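Local atomic coordinates of HIT family hydrolase (Legionella pneumophila subsp. pneumophila, PDB entry 6D6J), a protein that binds zinc and is probably a hydrolase of the histidine triad (HIT) family, thought to work through a nucleotidylated histidine intermediate. Residues Leu46-Lys51 against Lys76-Ala81; Ala69-Arg74 against Leu91-Asn96. One frame throughout, in Å; residues are numbered along the deposited sequence.

Contact 1. Residues Leu46-Lys51 against Lys76-Ala81; sequences LLIIPK and KKLAQA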
loop_
_atom_site.group_PDB
_atom_site.type_symbol
_atom_site.label_atom_id
_atom_site.label_comp_id
_atom_site.label_asym_id
_atom_site.label_seq_id
_atom_site.Cartn_x
_atom_site.Cartn_y
_atom_site.Cartn_z
ATOM N N LEU B 46 -4.989 -8.167 8.744
ATOM C CA LEU B 46 -4.277 -9.248 8.082
ATOM C C LEU B 46 -2.970 -8.720 7.507
ATOM O O LEU B 46 -2.825 -7.526 7.223
ATOM C CB LEU B 46 -5.156 -9.878 6.988
ATOM C CG LEU B 46 -6.515 -10.376 7.522
ATOM C CD1 LEU B 46 -7.457 -10.767 6.403
ATOM C CD2 LEU B 46 -6.357 -11.531 8.511
ATOM N N LEU B 47 -2.023 -9.634 7.326
ATOM C CA LEU B 47 -0.720 -9.345 6.739
ATOM C C LEU B 47 -0.543 -10.227 5.515
ATOM O O LEU B 47 -0.807 -11.433 5.577
ATOM C CB LEU B 47 0.394 -9.679 7.741
ATOM C CG LEU B 47 0.304 -8.892 9.049
ATOM C CD1 LEU B 47 1.301 -9.396 10.079
ATOM C CD2 LEU B 47 0.498 -7.412 8.795
ATOM N N ILE B 48 -0.113 -9.638 4.400
ATOM C CA ILE B 48 0.147 -10.378 3.166
ATOM C C ILE B 48 1.633 -10.230 2.875
ATOM O O ILE B 48 2.144 -9.103 2.774
ATOM C CB ILE B 48 -0.719 -9.895 1.981
ATOM C CG1 ILE B 48 -2.235 -9.892 2.308
ATOM C CG2 ILE B 48 -0.475 -10.797 0.766
ATOM C CD1 ILE B 48 -2.769 -8.680 3.041
ATOM N N ILE B 49 2.331 -11.359 2.782
ATOM C CA ILE B 49 3.793 -11.349 2.652
ATOM C C ILE B 49 4.242 -12.180 1.458
ATOM O O ILE B 49 3.578 -13.165 1.086
ATOM C CB ILE B 49 4.513 -11.843 3.928
ATOM C CG1 ILE B 49 4.341 -13.365 4.157
ATOM C CG2 ILE B 49 4.074 -11.037 5.130
ATOM C CD1 ILE B 49 5.300 -13.914 5.192
ATOM N N PRO B 50 5.385 -11.854 0.863
ATOM C CA PRO B 50 6.049 -12.834 -0.004
ATOM C C PRO B 50 6.663 -13.941 0.842
ATOM O O PRO B 50 7.107 -13.711 1.971
ATOM C CB PRO B 50 7.148 -12.002 -0.677
ATOM C CG PRO B 50 7.538 -10.981 0.362
ATOM C CD PRO B 50 6.253 -10.693 1.151
ATOM N N LYS B 51 6.715 -15.155 0.284
ATOM C CA LYS B 51 7.505 -16.201 0.929
ATOM C C LYS B 51 9.004 -15.919 0.794
ATOM O O LYS B 51 9.783 -16.225 1.700
ATOM C CB LYS B 51 7.098 -17.564 0.367
ATOM C CG LYS B 51 5.692 -17.989 0.774
ATOM C CD LYS B 51 5.318 -19.329 0.128
ATOM C CE LYS B 51 4.072 -19.899 0.737
ATOM N NZ LYS B 51 3.753 -21.221 0.130
ATOM N N LYS B 76 -6.505 -7.441 -2.140
ATOM C CA LYS B 76 -7.861 -7.037 -2.516
ATOM C C LYS B 76 -8.790 -8.234 -2.667
ATOM O O LYS B 76 -9.987 -8.129 -2.375
ATOM C CB LYS B 76 -7.894 -6.077 -3.721
ATOM C CG LYS B 76 -7.534 -6.575 -5.112
ATOM C CD LYS B 76 -8.677 -7.343 -5.855
ATOM C CE LYS B 76 -10.019 -6.616 -6.013
ATOM N NZ LYS B 76 -10.809 -7.227 -7.147
ATOM N N LYS B 77 -8.266 -9.384 -3.106
ATOM C CA LYS B 77 -9.103 -10.584 -3.164
ATOM C C LYS B 77 -9.435 -11.054 -1.757
ATOM O O LYS B 77 -10.583 -11.413 -1.462
ATOM C CB LYS B 77 -8.385 -11.678 -3.958
ATOM C CG LYS B 77 -8.192 -11.344 -5.429
ATOM C CD LYS B 77 -7.450 -12.450 -6.178
ATOM C CE LYS B 77 -7.388 -12.143 -7.662
ATOM N NZ LYS B 77 -6.657 -13.202 -8.393
ATOM N N LEU B 78 -8.438 -11.024 -0.871
ATOM C CA LEU B 78 -8.619 -11.453 0.503
ATOM C C LEU B 78 -9.597 -10.552 1.243
ATOM O O LEU B 78 -10.394 -11.030 2.058
ATOM C CB LEU B 78 -7.247 -11.438 1.166
ATOM C CG LEU B 78 -7.180 -11.895 2.611
ATOM C CD1 LEU B 78 -7.642 -13.364 2.751
ATOM C CD2 LEU B 78 -5.764 -11.738 3.103
ATOM N N ALA B 79 -9.549 -9.239 0.981
ATOM C CA ALA B 79 -10.499 -8.325 1.617
ATOM C C ALA B 79 -11.941 -8.694 1.276
ATOM O O ALA B 79 -12.841 -8.570 2.125
ATOM C CB ALA B 79 -10.205 -6.883 1.206
ATOM N N GLN B 80 -12.187 -9.157 0.043
ATOM C CA GLN B 80 -13.523 -9.635 -0.314
ATOM C C GLN B 80 -13.856 -10.925 0.428
ATOM O O GLN B 80 -14.954 -11.072 0.982
ATOM C CB GLN B 80 -13.581 -9.885 -1.815
ATOM C CG GLN B 80 -13.414 -8.630 -2.609
ATOM C CD GLN B 80 -13.338 -8.878 -4.097
ATOM O OE1 GLN B 80 -13.059 -9.995 -4.548
ATOM N NE2 GLN B 80 -13.557 -7.829 -4.874
ATOM N N ALA B 81 -12.921 -11.883 0.437
ATOM C CA ALA B 81 -13.168 -13.175 1.074
ATOM C C ALA B 81 -13.464 -13.007 2.550
ATOM O O ALA B 81 -14.238 -13.782 3.121
ATOM C CB ALA B 81 -11.950 -14.082 0.887
#
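Leu78 reaches from helix 62-81 to the face of strand 44-50 and sets its CD2 methyl between Leu46 and Ile48, two residues whose side chains leave the same face of the strand. CD1 of Leu46 lies 3.8 Å from Leu78 CD2, and the same CD1 is 4.0 Å from Leu78 CG, so one methyl of Leu46 rests on the fork of the other leucine while the two chains cross obliquely. From the Ile48 side it is the methylene CG1 that closes in, 4.1 Å from Leu78 CD2; here the two side chains run past each other in opposite directions. In Leu78, CG stands opposite the backbone N (chi1 -178°), which carries the fork away from the helix and over the strand. Ile48 turns its CD1 back along the strand in the direction of Leu46 (chi2 83°), which leaves CG1 itself pointing at the leucine. The patch is wholly apolar and all three residues are buried. Within the sheet the strand is bonded to a neighbour on each side: Leu46 pairs with Leu110 and Ile48 with Leu108, whereas Leu47 pairs with Phe35. Helix 62-81 packs on strand 44-50, the middle strand of the sheet, which lies between strands 32-36 and 108-112; Leu110 also touches Leu46, Ile48 and Ala79, and the helix residues Ile71 and Ala75 pack on Ile48.

Contact 2. Residues Ala69-Arg74 against Leu91-Asn96; sequences ANILIR and LVFNVN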
loop_
_atom_site.group_PDB
_atom_site.type_symbol
_atom_site.label_atom_id
_atom_site.label_comp_id
_atom_site.label_asym_id
_atom_site.label_seq_id
_atom_site.Cartn_x
_atom_site.Cartn_y
_atom_site.Cartn_z
ATOM N N ALA B 69 3.277 -6.372 -6.786
ATOM C CA ALA B 69 1.934 -6.086 -7.282
ATOM C C ALA B 69 0.983 -7.226 -6.964
ATOM O O ALA B 69 -0.189 -6.999 -6.641
ATOM C CB ALA B 69 1.984 -5.847 -8.787
ATOM N N ASN B 70 1.474 -8.463 -7.021
ATOM C CA ASN B 70 0.614 -9.611 -6.756
ATOM C C ASN B 70 0.251 -9.717 -5.283
ATOM O O ASN B 70 -0.829 -10.223 -4.950
ATOM C CB ASN B 70 1.259 -10.887 -7.289
ATOM C CG ASN B 70 1.153 -10.982 -8.793
ATOM O OD1 ASN B 70 0.326 -10.301 -9.406
ATOM N ND2 ASN B 70 1.998 -11.787 -9.391
ATOM N N ILE B 71 1.111 -9.218 -4.395
ATOM C CA ILE B 71 0.743 -9.096 -2.986
ATOM C C ILE B 71 -0.440 -8.149 -2.830
ATOM O O ILE B 71 -1.387 -8.427 -2.081
ATOM C CB ILE B 71 1.975 -8.659 -2.177
ATOM C CG1 ILE B 71 2.945 -9.837 -2.052
ATOM C CG2 ILE B 71 1.587 -8.087 -0.818
ATOM C CD1 ILE B 71 4.329 -9.429 -1.603
ATOM N N LEU B 72 -0.406 -7.024 -3.543
ATOM C CA LEU B 72 -1.503 -6.061 -3.513
ATOM C C LEU B 72 -2.781 -6.656 -4.099
ATOM O O LEU B 72 -3.864 -6.525 -3.510
ATOM C CB LEU B 72 -1.066 -4.805 -4.264
ATOM C CG LEU B 72 -2.115 -3.734 -4.502
ATOM C CD1 LEU B 72 -2.729 -3.259 -3.207
ATOM C CD2 LEU B 72 -1.487 -2.558 -5.240
ATOM N N ILE B 73 -2.669 -7.355 -5.231
ATOM C CA ILE B 73 -3.838 -7.999 -5.819
ATOM C C ILE B 73 -4.403 -9.050 -4.872
ATOM O O ILE B 73 -5.620 -9.134 -4.679
ATOM C CB ILE B 73 -3.483 -8.577 -7.198
ATOM C CG1 ILE B 73 -3.174 -7.444 -8.186
ATOM C CG2 ILE B 73 -4.630 -9.445 -7.735
ATOM C CD1 ILE B 73 -2.413 -7.901 -9.422
ATOM N N ARG B 74 -3.538 -9.856 -4.251
ATOM C CA ARG B 74 -4.038 -10.840 -3.302
ATOM C C ARG B 74 -4.727 -10.163 -2.124
ATOM O O ARG B 74 -5.771 -10.641 -1.656
ATOM C CB ARG B 74 -2.922 -11.770 -2.839
ATOM C CG ARG B 74 -3.375 -12.800 -1.776
ATOM C CD ARG B 74 -4.629 -13.575 -2.213
ATOM N NE ARG B 74 -4.461 -14.187 -3.532
ATOM C CZ ARG B 74 -5.409 -14.847 -4.188
ATOM N NH1 ARG B 74 -6.633 -14.944 -3.672
ATOM N NH2 ARG B 74 -5.143 -15.370 -5.381
ATOM N N LEU B 91 -5.112 -0.351 3.095
ATOM C CA LEU B 91 -3.900 -1.120 2.810
ATOM C C LEU B 91 -2.688 -0.246 3.117
ATOM O O LEU B 91 -2.646 0.919 2.694
ATOM C CB LEU B 91 -3.875 -1.524 1.333
ATOM C CG LEU B 91 -5.009 -2.448 0.870
ATOM C CD1 LEU B 91 -4.985 -2.614 -0.630
ATOM C CD2 LEU B 91 -4.931 -3.793 1.554
ATOM N N VAL B 92 -1.714 -0.787 3.854
ATOM C CA VAL B 92 -0.562 0.007 4.289
ATOM C C VAL B 92 0.726 -0.785 4.095
ATOM O O VAL B 92 0.840 -1.915 4.588
ATOM C CB VAL B 92 -0.676 0.403 5.778
ATOM C CG1 VAL B 92 0.506 1.281 6.183
ATOM C CG2 VAL B 92 -2.000 1.112 6.056
ATOM N N PHE B 93 1.730 -0.166 3.459
ATOM C CA PHE B 93 3.119 -0.625 3.562
ATOM C C PHE B 93 3.881 0.366 4.430
ATOM O O PHE B 93 3.866 1.571 4.155
ATOM C CB PHE B 93 3.862 -0.666 2.214
ATOM C CG PHE B 93 3.483 -1.796 1.283
ATOM C CD1 PHE B 93 3.806 -3.125 1.584
ATOM C CD2 PHE B 93 2.885 -1.509 0.059
ATOM C CE1 PHE B 93 3.504 -4.138 0.678
ATOM C CE2 PHE B 93 2.574 -2.523 -0.838
ATOM C CZ PHE B 93 2.902 -3.828 -0.534
ATOM N N ASN B 94 4.577 -0.132 5.443
ATOM C CA ASN B 94 5.493 0.679 6.236
ATOM C C ASN B 94 6.909 0.420 5.750
ATOM O O ASN B 94 7.262 -0.722 5.448
ATOM C CB ASN B 94 5.408 0.273 7.702
ATOM C CG ASN B 94 4.093 0.670 8.338
ATOM O OD1 ASN B 94 3.348 1.492 7.802
ATOM N ND2 ASN B 94 3.824 0.125 9.517
ATOM N N VAL B 95 7.731 1.467 5.698
ATOM C CA VAL B 95 9.105 1.323 5.224
ATOM C C VAL B 95 10.054 1.952 6.234
ATOM O O VAL B 95 10.055 3.181 6.421
ATOM C CB VAL B 95 9.310 1.905 3.817
ATOM C CG1 VAL B 95 10.702 1.528 3.296
ATOM C CG2 VAL B 95 8.220 1.398 2.873
ATOM N N ASN B 96 10.873 1.114 6.864
ATOM C CA ASN B 96 11.893 1.524 7.825
ATOM C C ASN B 96 11.294 2.095 9.108
ATOM O O ASN B 96 10.071 2.205 9.246
ATOM C CB ASN B 96 12.986 2.388 7.173
ATOM C CG ASN B 96 13.955 1.539 6.390
ATOM O OD1 ASN B 96 14.227 0.412 6.795
ATOM N ND2 ASN B 96 14.454 2.041 5.265
#
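Leu91 and Leu72 meet methyl to methyl, with CD1 of each only 3.5 Å from the other, closer than usual van der Waals contact. Leu91 starts on strand 89-95 with its CB directed at the helix. CB and CG only carry the side chain across, and at the fork the branches part: CD1 continues the chain outward, anti to CA (chi2 172°), and so reaches Leu72, while CD2 makes no contact with residues 69-74. The two leucine chains cross at about a right angle. As a whole, the Leu91 side chain also packs on Ala75 of the helix and Leu110 of the adjacent strand. Two residues on, Phe93 points its CB at the helix, and Ile71 CG2 lies obliquely to the ring, 4.5 Å from Phe93 CZ, a looser contact. Leu68 and Leu108 pack on Phe93 as well, and Phe93 of the second subunit touches Leu72. Residues 91-95 pair antiparallel with a strand of that subunit, so the helix covers the sheet close to the dimer interface. A helix on an antiparallel sheet that continues through its edge strand into a partner subunit is characteristic of dimeric HIT proteins of the HINT type.

Contact 1 and contact 2 lie about 9 Å apart, centre to centre, and both press helix 62-81 onto the same antiparallel sheet. Their segments alternate along the chain: 46-51, 69-74, 76-81, then 91-96. In these contacts residues 76-81 meet strand 44-50 and residues 69-74 meet edge strand 89-95, with strand 108-112 between the two strands and Ile71 reaching both. Ile71 thereby joins the contacts: its CD1 is 3.6 Å from Pro50 CD and its CG2 is 3.8 Å from Ile48 CG2. One continuous apolar core therefore backs the sheet near His107, the predicted nucleotidylated histidine, and extends to the second subunit.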